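PDB 6JT6: extracellular PQQ-dependent sugar dehydrogenase from Coprinopsis cinerea, which probably oxidises sugars with a pyrroloquinoline quinone cofactor and passes the electrons on through a haem-binding cytochrome b domain. Local coordinates for residues 40-45 / 120-125; 73-78 / 107-112; 143-148 / 164-169. All coordinates share one frame; numbering follows the deposited sequence.

Interaction 1 of 3, residues 40-45 / 120-125; sequences APDEFI and CQNCTR. With NAG (2-acetamido-2-deoxy-beta-D-glucopyranose), chain B.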
loop_
_atom_site.group_PDB
_atom_site.type_symbol
_atom_site.label_atom_id
_atom_site.label_comp_id
_atom_site.label_asym_id
_atom_site.label_seq_id
_atom_site.Cartn_x
_atom_site.Cartn_y
_atom_site.Cartn_z
ATOM N N ALA A 40 17.337 11.176 2.002
ATOM C CA ALA A 40 16.315 11.418 0.953
ATOM C C ALA A 40 15.031 10.593 1.173
ATOM O O ALA A 40 15.034 9.368 0.993
ATOM C CB ALA A 40 16.889 11.177 -0.441
ATOM N N PRO A 41 13.932 11.262 1.576
ATOM C CA PRO A 41 12.788 10.485 1.945
ATOM C C PRO A 41 11.666 10.602 0.905
ATOM O O PRO A 41 10.533 10.914 1.270
ATOM C CB PRO A 41 12.385 11.141 3.280
ATOM C CG PRO A 41 12.813 12.587 3.138
ATOM C CD PRO A 41 13.696 12.682 1.909
ATOM N N ASP A 42 11.980 10.393 -0.374
ATOM C CA ASP A 42 10.941 10.456 -1.415
ATOM C C ASP A 42 10.421 9.061 -1.766
ATOM O O ASP A 42 10.229 8.717 -2.947
ATOM C CB ASP A 42 11.414 11.238 -2.653
ATOM C CG ASP A 42 10.278 11.580 -3.617
ATOM O OD1 ASP A 42 9.096 11.296 -3.320
ATOM O OD2 ASP A 42 10.572 12.137 -4.696
ATOM N N GLU A 43 10.201 8.261 -0.723
ATOM C CA GLU A 43 9.777 6.875 -0.886
ATOM C C GLU A 43 9.226 6.298 0.424
ATOM O O GLU A 43 9.400 6.882 1.500
ATOM C CB GLU A 43 10.926 6.019 -1.424
ATOM C CG GLU A 43 12.041 5.693 -0.437
ATOM C CD GLU A 43 12.972 4.649 -1.006
ATOM O OE1 GLU A 43 13.974 5.024 -1.643
ATOM O OE2 GLU A 43 12.680 3.448 -0.883
ATOM N N PHE A 44 8.542 5.154 0.322
ATOM C CA PHE A 44 8.158 4.381 1.500
ATOM C C PHE A 44 7.948 2.946 1.062
ATOM O O PHE A 44 7.941 2.665 -0.124
ATOM C CB PHE A 44 6.898 4.944 2.186
ATOM C CG PHE A 44 5.653 4.919 1.319
ATOM C CD1 PHE A 44 4.772 3.838 1.376
ATOM C CD2 PHE A 44 5.336 6.018 0.492
ATOM C CE1 PHE A 44 3.633 3.788 0.577
ATOM C CE2 PHE A 44 4.179 5.991 -0.296
ATOM C CZ PHE A 44 3.330 4.876 -0.251
ATOM N N ILE A 45 7.809 2.061 2.042
ATOM C CA ILE A 45 7.448 0.676 1.805
ATOM C C ILE A 45 6.003 0.516 2.244
ATOM O O ILE A 45 5.623 1.003 3.333
ATOM C CB ILE A 45 8.343 -0.270 2.629
ATOM C CG1 ILE A 45 9.805 -0.189 2.134
ATOM C CG2 ILE A 45 7.821 -1.710 2.589
ATOM C CD1 ILE A 45 10.798 -0.779 3.147
ATOM N N CYS A 120 7.500 2.259 -2.982
ATOM C CA CYS A 120 6.861 3.333 -3.735
ATOM C C CYS A 120 7.801 4.508 -3.735
ATOM O O CYS A 120 7.944 5.200 -2.714
ATOM C CB CYS A 120 5.549 3.763 -3.071
ATOM S SG CYS A 120 4.365 4.602 -4.167
ATOM N N GLN A 121 8.415 4.764 -4.874
ATOM C CA GLN A 121 9.330 5.893 -4.966
ATOM C C GLN A 121 8.693 6.985 -5.762
ATOM O O GLN A 121 7.925 6.704 -6.697
ATOM C CB GLN A 121 10.610 5.481 -5.673
ATOM C CG GLN A 121 11.491 4.595 -4.846
ATOM C CD GLN A 121 12.601 4.038 -5.696
ATOM O OE1 GLN A 121 12.405 3.046 -6.413
ATOM N NE2 GLN A 121 13.763 4.680 -5.644
ATOM N N ASN A 122 9.046 8.224 -5.425
ATOM C CA ASN A 122 8.389 9.399 -5.997
ATOM C C ASN A 122 6.881 9.364 -5.670
ATOM O O ASN A 122 6.012 9.495 -6.547
ATOM C CB ASN A 122 8.639 9.471 -7.516
ATOM C CG ASN A 122 8.210 10.797 -8.114
ATOM O OD1 ASN A 122 8.131 11.824 -7.403
ATOM N ND2 ASN A 122 7.923 10.790 -9.423
ATOM N N CYS A 123 6.584 9.134 -4.396
ATOM C CA CYS A 123 5.227 8.948 -3.932
ATOM C C CYS A 123 4.899 9.852 -2.762
ATOM O O CYS A 123 3.910 9.615 -2.090
ATOM C CB CYS A 123 5.034 7.491 -3.475
ATOM S SG CYS A 123 5.273 6.284 -4.781
ATOM N N THR A 124 5.744 10.844 -2.465
ATOM C CA THR A 124 5.498 11.657 -1.270
ATOM C C THR A 124 5.179 13.122 -1.613
ATOM O O THR A 124 4.856 13.886 -0.726
ATOM C CB THR A 124 6.681 11.600 -0.299
ATOM O OG1 THR A 124 7.802 12.198 -0.954
ATOM C CG2 THR A 124 7.036 10.149 0.077
ATOM N N ARG A 125 5.301 13.496 -2.891
ATOM C CA ARG A 125 4.900 14.832 -3.380
ATOM C C ARG A 125 4.039 14.700 -4.620
ATOM O O ARG A 125 4.327 13.872 -5.494
ATOM C CB ARG A 125 6.121 15.700 -3.685
ATOM C CG ARG A 125 6.954 16.034 -2.456
ATOM C CD ARG A 125 6.354 17.166 -1.629
ATOM N NE ARG A 125 7.141 17.406 -0.413
ATOM C CZ ARG A 125 6.776 17.048 0.818
ATOM N NH1 ARG A 125 7.586 17.315 1.840
ATOM N NH2 ARG A 125 5.615 16.428 1.038
HETATM C C1 NAG B . 7.521 11.991 -10.123
HETATM C C2 NAG B . 8.031 12.056 -11.559
HETATM C C3 NAG B . 7.548 13.337 -12.253
HETATM C C4 NAG B . 6.041 13.584 -12.087
HETATM C C5 NAG B . 5.616 13.499 -10.611
HETATM C C6 NAG B . 4.096 13.425 -10.516
HETATM C C7 NAG B . 10.292 11.066 -11.788
HETATM C C8 NAG B . 11.742 11.413 -11.567
HETATM N N2 NAG B . 9.470 12.069 -11.484
HETATM O O3 NAG B . 7.845 13.226 -13.641
HETATM O O4 NAG B . 5.704 14.873 -12.651
HETATM O O5 NAG B . 6.141 12.325 -9.963
HETATM O O6 NAG B . 3.615 13.600 -9.170
HETATM O O7 NAG B . 9.922 9.974 -12.211
HETATM O O HOH W 1 7.168 12.437 -4.938
HETATM O O HOH W 2 14.276 7.042 -3.444
#
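Phe44 lays one face of its ring over CB of Cys120, which sits 3.9 Å from the ring centroid and 19° off the ring normal, a CH-pi contact displaced toward the rim. Its CG occupies the crowded position between backbone N and carbonyl carbon (chi1 62°), and CE2 thereby also reaches CB of Cys123 at 3.6 Å. The Cys120–Cys123 disulfide thus packs on this ring, which stacks with Phe32 as well. These residues face the interior of a beta sandwich, the fold of cellobiose dehydrogenase cytochrome domains, where strands 43-51 and 113-121 run antiparallel. Phe44 and Cys120 form a hydrogen-bonded pair, in which Cys120 N meets Phe44 O at 2.9 Å, nearly along the C=O axis. The neighbouring pair, Glu43 and Gln121, is non-hydrogen-bonded; on the other face of the sheet their side chains lie alongside each other, joined by a water, while Glu43 OE2 makes a salt bridge to Arg119 NE and a hydrogen bond with Tyr182 OH. Beyond the strands, Asn122 N donates to Asp42 O at 2.8 Å. Asp42 turns CG anti to its N (chi1 -168°), and its OD1 takes the hydroxyl OG1 of Thr124 at 2.8 Å from above the carboxylate plane; Thr124 N adds a weak bond. Asn122 and Thr124 belong to an Asn-X-Thr sequon, and Asn122 ND2 carries the glycan through a 1.4 Å bond to NAG C1 while donating to Gly98 O.

Interaction 2 of 3, residues 73-78 / 107-112; sequences GWVDGS and SGTNGN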
loop_
_atom_site.group_PDB
_atom_site.type_symbol
_atom_site.label_atom_id
_atom_site.label_comp_id
_atom_site.label_asym_id
_atom_site.label_seq_id
_atom_site.Cartn_x
_atom_site.Cartn_y
_atom_site.Cartn_z
ATOM N N GLY A 73 -3.384 -2.960 -5.263
ATOM C CA GLY A 73 -2.732 -4.250 -5.399
ATOM C C GLY A 73 -3.709 -5.396 -5.425
ATOM O O GLY A 73 -4.839 -5.294 -4.915
ATOM N N TRP A 74 -3.278 -6.501 -6.037
ATOM C CA TRP A 74 -4.036 -7.724 -6.065
ATOM C C TRP A 74 -3.119 -8.906 -6.394
ATOM O O TRP A 74 -1.916 -8.717 -6.694
ATOM C CB TRP A 74 -5.233 -7.617 -7.013
ATOM C CG TRP A 74 -4.871 -7.533 -8.474
ATOM C CD1 TRP A 74 -4.786 -8.571 -9.371
ATOM C CD2 TRP A 74 -4.594 -6.335 -9.208
ATOM N NE1 TRP A 74 -4.469 -8.085 -10.634
ATOM C CE2 TRP A 74 -4.358 -6.715 -10.563
ATOM C CE3 TRP A 74 -4.563 -4.980 -8.862
ATOM C CZ2 TRP A 74 -4.052 -5.782 -11.571
ATOM C CZ3 TRP A 74 -4.260 -4.039 -9.871
ATOM C CH2 TRP A 74 -3.998 -4.457 -11.214
ATOM N N VAL A 75 -3.670 -10.115 -6.303
ATOM C CA VAL A 75 -2.926 -11.315 -6.709
ATOM C C VAL A 75 -3.695 -12.002 -7.843
ATOM O O VAL A 75 -4.861 -12.356 -7.684
ATOM C CB VAL A 75 -2.631 -12.282 -5.530
ATOM C CG1 VAL A 75 -1.880 -13.498 -6.033
ATOM C CG2 VAL A 75 -1.739 -11.602 -4.498
ATOM N N ASP A 76 -3.031 -12.132 -8.988
ATOM C CA ASP A 76 -3.568 -12.804 -10.163
ATOM C C ASP A 76 -3.084 -14.261 -10.125
ATOM O O ASP A 76 -1.986 -14.550 -10.592
ATOM C CB ASP A 76 -3.061 -12.094 -11.430
ATOM C CG ASP A 76 -3.462 -12.815 -12.721
ATOM O OD1 ASP A 76 -4.545 -13.441 -12.750
ATOM O OD2 ASP A 76 -2.687 -12.731 -13.702
ATOM N N GLY A 77 -3.879 -15.150 -9.518
ATOM C CA GLY A 77 -3.488 -16.553 -9.349
ATOM C C GLY A 77 -2.509 -16.659 -8.203
ATOM O O GLY A 77 -2.918 -16.639 -7.042
ATOM N N SER A 78 -1.220 -16.764 -8.519
ATOM C CA SER A 78 -0.190 -16.594 -7.497
ATOM C C SER A 78 0.682 -15.319 -7.665
ATOM O O SER A 78 1.598 -15.094 -6.879
ATOM C CB SER A 78 0.686 -17.858 -7.416
ATOM O OG SER A 78 1.469 -17.970 -8.595
ATOM N N SER A 107 5.268 -11.514 -1.061
ATOM C CA SER A 107 4.046 -11.191 -1.772
ATOM C C SER A 107 3.466 -12.445 -2.443
ATOM O O SER A 107 4.183 -13.419 -2.680
ATOM C CB SER A 107 4.276 -10.072 -2.816
ATOM O OG SER A 107 4.713 -8.886 -2.211
ATOM N N GLY A 108 2.170 -12.392 -2.757
ATOM C CA GLY A 108 1.463 -13.488 -3.442
ATOM C C GLY A 108 0.381 -14.031 -2.532
ATOM O O GLY A 108 -0.215 -13.268 -1.763
ATOM N N THR A 109 0.127 -15.336 -2.609
ATOM C CA THR A 109 -0.893 -15.957 -1.777
ATOM C C THR A 109 -0.451 -17.285 -1.195
ATOM O O THR A 109 0.310 -18.013 -1.832
ATOM C CB THR A 109 -2.272 -16.053 -2.505
ATOM O OG1 THR A 109 -3.272 -16.552 -1.592
ATOM C CG2 THR A 109 -2.197 -16.924 -3.737
ATOM N N ASN A 110 -0.886 -17.567 0.031
ATOM C CA ASN A 110 -0.675 -18.895 0.636
ATOM C C ASN A 110 -1.995 -19.680 0.650
ATOM O O ASN A 110 -2.086 -20.756 1.253
ATOM C CB ASN A 110 -0.059 -18.800 2.043
ATOM C CG ASN A 110 -0.922 -18.016 3.034
ATOM O OD1 ASN A 110 -2.084 -17.690 2.761
ATOM N ND2 ASN A 110 -0.325 -17.667 4.188
ATOM N N GLY A 111 -3.003 -19.124 -0.024
ATOM C CA GLY A 111 -4.346 -19.694 -0.041
ATOM C C GLY A 111 -5.220 -19.290 1.136
ATOM O O GLY A 111 -6.417 -19.532 1.109
ATOM N N ASN A 112 -4.624 -18.705 2.171
ATOM C CA ASN A 112 -5.349 -18.165 3.314
ATOM C C ASN A 112 -5.359 -16.623 3.246
ATOM O O ASN A 112 -6.399 -16.001 3.415
ATOM C CB ASN A 112 -4.734 -18.656 4.630
ATOM C CG ASN A 112 -4.941 -20.165 4.860
ATOM O OD1 ASN A 112 -5.831 -20.780 4.268
ATOM N ND2 ASN A 112 -4.114 -20.763 5.727
HETATM O O HOH W 3 2.051 -16.684 -4.434
#
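Two hydrogen bonds grip the hydroxyl oxygen OG1 of Thr109: it accepts from the backbone N of Gly111 at 3.0 Å, with a fairly straight angle of 158° at the hydrogen, and it also pairs with the carbonyl O of Ile113. The first bond closes an ST turn. Overlapping it, one residue on, is an Asx turn, in which OD1 of Asn110 accepts from the backbone N of Asn112 at 2.8 Å and from that of Ile113, so each of two successive side chains ties down the chain as it reverses. OG1 stands anti to the backbone N (chi1 -174°), which puts the methyl CG2 in the crowded position between N and the carbonyl carbon and directs it at residues 73-78. There CG2 rests 3.4 Å from the carbonyl O of Gly77 and 4.1 Å from CG1 of Val75, the two side chains crossing obliquely. The other Val75 branch, CG2, lies 3.5 Å from the carbonyl O of Gly108. Any CB on Gly108 would crowd Ser78 O and the preceding carbonyl, so glycine suits both its backbone angles and its neighbours. No direct hydrogen bond joins the two segments; instead a water accepts from Thr109 N at 3.0 Å and lies equally near Ser78 O. An alanine at Thr109 would lack both OG1 and CG2, and would probably loosen the turn before Ile113 as well as the packing on Val75 and Gly77. Strand 70-76 turns into 79-86 through Gly77 and Ser78, and strand 100-109 into 113-121 through residues 110-112: two beta-hairpin ends from different sheets, meeting at one end of a beta sandwich.

Interaction 3 of 3, residues 143-148 / 164-169; sequences WAFHST and HSHAAQ. With HEM (protoporphyrin IX containing Fe), chain C.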
loop_
_atom_site.group_PDB
_atom_site.type_symbol
_atom_site.label_atom_id
_atom_site.label_comp_id
_atom_site.label_asym_id
_atom_site.label_seq_id
_atom_site.Cartn_x
_atom_site.Cartn_y
_atom_site.Cartn_z
ATOM N N TRP A 143 -8.154 4.014 2.691
ATOM C CA TRP A 143 -8.046 2.565 2.433
ATOM C C TRP A 143 -9.254 2.179 1.581
ATOM O O TRP A 143 -10.325 2.786 1.715
ATOM C CB TRP A 143 -7.981 1.747 3.759
ATOM C CG TRP A 143 -9.117 1.932 4.692
ATOM C CD1 TRP A 143 -9.226 2.861 5.728
ATOM C CD2 TRP A 143 -10.351 1.206 4.683
ATOM N NE1 TRP A 143 -10.433 2.718 6.361
ATOM C CE2 TRP A 143 -11.151 1.721 5.750
ATOM C CE3 TRP A 143 -10.851 0.138 3.904
ATOM C CZ2 TRP A 143 -12.433 1.202 6.055
ATOM C CZ3 TRP A 143 -12.141 -0.369 4.201
ATOM C CH2 TRP A 143 -12.921 0.194 5.259
ATOM N N ALA A 144 -9.091 1.187 0.714
ATOM C CA ALA A 144 -10.183 0.735 -0.149
ATOM C C ALA A 144 -10.015 -0.758 -0.412
ATOM O O ALA A 144 -8.878 -1.273 -0.449
ATOM C CB ALA A 144 -10.240 1.539 -1.468
ATOM N N PHE A 145 -11.136 -1.452 -0.611
ATOM C CA PHE A 145 -11.108 -2.894 -0.605
ATOM C C PHE A 145 -12.264 -3.408 -1.413
ATOM O O PHE A 145 -13.397 -2.953 -1.224
ATOM C CB PHE A 145 -11.207 -3.327 0.857
ATOM C CG PHE A 145 -11.136 -4.807 1.099
ATOM C CD1 PHE A 145 -9.913 -5.473 1.173
ATOM C CD2 PHE A 145 -12.320 -5.529 1.367
ATOM C CE1 PHE A 145 -9.867 -6.851 1.461
ATOM C CE2 PHE A 145 -12.269 -6.890 1.666
ATOM C CZ PHE A 145 -11.042 -7.553 1.702
ATOM N N HIS A 146 -11.988 -4.351 -2.319
ATOM C CA HIS A 146 -13.069 -5.129 -2.925
ATOM C C HIS A 146 -13.034 -6.531 -2.347
ATOM O O HIS A 146 -12.065 -7.279 -2.540
ATOM C CB HIS A 146 -12.935 -5.208 -4.425
ATOM C CG HIS A 146 -14.235 -5.447 -5.102
ATOM N ND1 HIS A 146 -14.969 -6.598 -4.918
ATOM C CD2 HIS A 146 -14.981 -4.646 -5.896
ATOM C CE1 HIS A 146 -16.083 -6.518 -5.626
ATOM N NE2 HIS A 146 -16.121 -5.336 -6.214
ATOM N N SER A 147 -14.083 -6.887 -1.628
ATOM C CA SER A 147 -14.118 -8.152 -0.878
ATOM C C SER A 147 -14.142 -9.420 -1.720
ATOM O O SER A 147 -13.897 -10.513 -1.193
ATOM C CB SER A 147 -15.319 -8.135 0.096
ATOM O OG SER A 147 -16.541 -8.239 -0.624
ATOM N N THR A 148 -14.469 -9.325 -3.008
ATOM C CA THR A 148 -14.672 -10.571 -3.810
ATOM C C THR A 148 -14.050 -10.586 -5.190
ATOM O O THR A 148 -13.642 -11.638 -5.648
ATOM C CB THR A 148 -16.164 -10.940 -4.026
ATOM O OG1 THR A 148 -16.785 -9.945 -4.880
ATOM C CG2 THR A 148 -16.917 -11.060 -2.646
ATOM N N HIS A 164 -14.749 -0.409 -5.036
ATOM C CA HIS A 164 -14.553 -1.062 -3.734
ATOM C C HIS A 164 -15.888 -1.363 -3.059
ATOM O O HIS A 164 -16.839 -0.605 -3.196
ATOM C CB HIS A 164 -13.731 -0.155 -2.807
ATOM C CG HIS A 164 -13.977 1.308 -3.025
ATOM N ND1 HIS A 164 -15.070 1.955 -2.496
ATOM C CD2 HIS A 164 -13.282 2.245 -3.716
ATOM C CE1 HIS A 164 -15.046 3.229 -2.858
ATOM N NE2 HIS A 164 -13.961 3.446 -3.594
ATOM N N SER A 165 -15.959 -2.470 -2.348
ATOM C CA SER A 165 -17.084 -2.729 -1.482
ATOM C C SER A 165 -16.971 -1.908 -0.190
ATOM O O SER A 165 -17.993 -1.607 0.452
ATOM C CB SER A 165 -17.157 -4.227 -1.168
ATOM O OG SER A 165 -15.933 -4.673 -0.618
ATOM N N HIS A 166 -15.739 -1.552 0.189
ATOM C CA HIS A 166 -15.474 -0.863 1.456
ATOM C C HIS A 166 -14.409 0.170 1.216
ATOM O O HIS A 166 -13.411 -0.111 0.532
ATOM C CB HIS A 166 -14.941 -1.824 2.540
ATOM C CG HIS A 166 -15.828 -3.001 2.833
ATOM N ND1 HIS A 166 -15.882 -4.109 2.018
ATOM C CD2 HIS A 166 -16.665 -3.255 3.872
ATOM C CE1 HIS A 166 -16.736 -4.987 2.522
ATOM N NE2 HIS A 166 -17.212 -4.498 3.657
ATOM N N ALA A 167 -14.589 1.350 1.804
ATOM C CA ALA A 167 -13.526 2.372 1.790
ATOM C C ALA A 167 -13.767 3.406 2.893
ATOM O O ALA A 167 -14.914 3.726 3.196
ATOM C CB ALA A 167 -13.436 3.058 0.414
ATOM N N ALA A 168 -12.691 3.909 3.495
ATOM C CA ALA A 168 -12.764 5.054 4.403
ATOM C C ALA A 168 -11.365 5.651 4.572
ATOM O O ALA A 168 -10.537 5.511 3.678
ATOM C CB ALA A 168 -13.450 4.681 5.722
ATOM N N GLN A 169 -11.126 6.368 5.668
ATOM C CA GLN A 169 -9.892 7.150 5.857
ATOM C C GLN A 169 -9.528 7.063 7.302
ATOM O O GLN A 169 -10.398 6.840 8.155
ATOM C CB GLN A 169 -10.094 8.656 5.580
ATOM C CG GLN A 169 -10.889 9.021 4.351
ATOM C CD GLN A 169 -10.899 10.515 4.079
ATOM O OE1 GLN A 169 -9.844 11.168 4.002
ATOM N NE2 GLN A 169 -12.097 11.064 3.884
HETATM C CHA HEM C . -14.610 6.654 -1.617
HETATM C CHB HEM C . -16.249 5.658 -6.090
HETATM C CHC HEM C . -12.226 3.135 -7.040
HETATM C CHD HEM C . -10.264 4.891 -2.893
HETATM C C1A HEM C . -15.423 6.556 -2.732
HETATM C C2A HEM C . -16.764 7.012 -2.790
HETATM C C3A HEM C . -17.220 6.714 -4.053
HETATM C C4A HEM C . -16.169 6.082 -4.775
HETATM C CMA HEM C . -18.606 7.003 -4.608
HETATM C CAA HEM C . -17.545 7.699 -1.679
HETATM C CBA HEM C . -17.808 6.798 -0.460
HETATM C CGA HEM C . -18.440 5.468 -0.775
HETATM O O1A HEM C . -17.817 4.384 -0.623
HETATM O O2A HEM C . -19.618 5.437 -1.194
HETATM C C1B HEM C . -15.306 4.863 -6.736
HETATM C C2B HEM C . -15.523 4.286 -8.033
HETATM C C3B HEM C . -14.398 3.528 -8.292
HETATM C C4B HEM C . -13.503 3.688 -7.121
HETATM C CMB HEM C . -16.783 4.463 -8.905
HETATM C CAB HEM C . -14.027 2.705 -9.477
HETATM C CBB HEM C . -14.898 1.997 -10.187
HETATM C C1C HEM C . -11.286 3.462 -6.024
HETATM C C2C HEM C . -9.953 2.996 -5.973
HETATM C C3C HEM C . -9.376 3.493 -4.797
HETATM C C4C HEM C . -10.392 4.252 -4.105
HETATM C CMC HEM C . -9.313 2.155 -7.064
HETATM C CAC HEM C . -7.966 3.295 -4.356
HETATM C CBC HEM C . -7.309 2.136 -4.580
HETATM C C1D HEM C . -11.354 5.441 -2.202
HETATM C C2D HEM C . -11.214 6.002 -0.841
HETATM C C3D HEM C . -12.402 6.510 -0.491
HETATM C C4D HEM C . -13.274 6.261 -1.659
HETATM C CMD HEM C . -9.989 6.021 0.035
HETATM C CAD HEM C . -12.774 7.143 0.849
HETATM C CBD HEM C . -12.388 8.603 1.000
HETATM C CGD HEM C . -13.317 9.437 0.161
HETATM O O1D HEM C . -12.908 10.150 -0.796
HETATM O O2D HEM C . -14.529 9.382 0.409
HETATM N NA HEM C . -15.083 5.960 -3.950
HETATM N NB HEM C . -14.119 4.488 -6.243
HETATM N NC HEM C . -11.539 4.175 -4.874
HETATM N ND HEM C . -12.612 5.650 -2.676
HETATM FE FE HEM C . -13.337 5.108 -4.390
HETATM O O HOH W 4 -11.338 4.202 8.709
#
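The strongest bond here is coordinate: NE2 of His164 binds the haem iron at 1.9 Å, and SD of Met65 is the other protein ligand. His164 has CG between backbone N and carbonyl carbon at a chi1 of 33°, well short of a staggered value, which suggests that ligation holds the ring in a somewhat strained pose. Just after it, Phe145 O is met by the backbone N of His166 at 3.1 Å in the carbonyl plane and, weakly, by that of Ser165, so Ser165 and His166 both face Phe145 in a classic beta bulge. The bulge places OG of Ser165 where it accepts from Ser147 N at 3.1 Å and shares a 2.7 Å hydrogen bond with ND1 of His166. Farther along these antiparallel strands, Trp143 N donates to Ala168 O at a nearly straight 168°. The Trp143 indole folds back over the partner strand, with the peptide N of Ala168 3.5 Å above the ring plane and over its centre, and His166 CB at the edge. The rings of Phe19 and Trp28, from the other sheet, also meet this indole. On the haem-facing side of the strands, Ala144 and Ala167 form a non-hydrogen-bonded pair whose small methyls let the porphyrin come close: Ala144 CB is 3.6 Å from CHD, and Ala167 CB is 3.7 Å from C3D while also lying over a face of the His164 imidazole. With histidine and methionine filling both axial positions, the iron has no vacant site for an incoming ligand, which is consistent with a haem that carries electrons rather than one that binds substrate.

In the fold
All three contacts belong to one beta-sandwich domain. Interaction 1 joins two neighbouring strands of the mixed sheet, and interaction 3 the last two strands of the antiparallel six-stranded sheet; interaction 2 reaches from one sheet to the other. Along the chain, interaction 2 is nested within the loop closed by interaction 1, and interaction 3 follows both. Centres of interactions 1 and 2 lie about 25 Å apart, those of 1 and 3 about 24 Å, and those of 2 and 3 about 17 Å, with no direct touch between any two. The glycan of interaction 1 and the haem of interaction 3 occupy separate regions, with the haem lying against strands 138-146 and 166-173, at one edge of the six-stranded sheet.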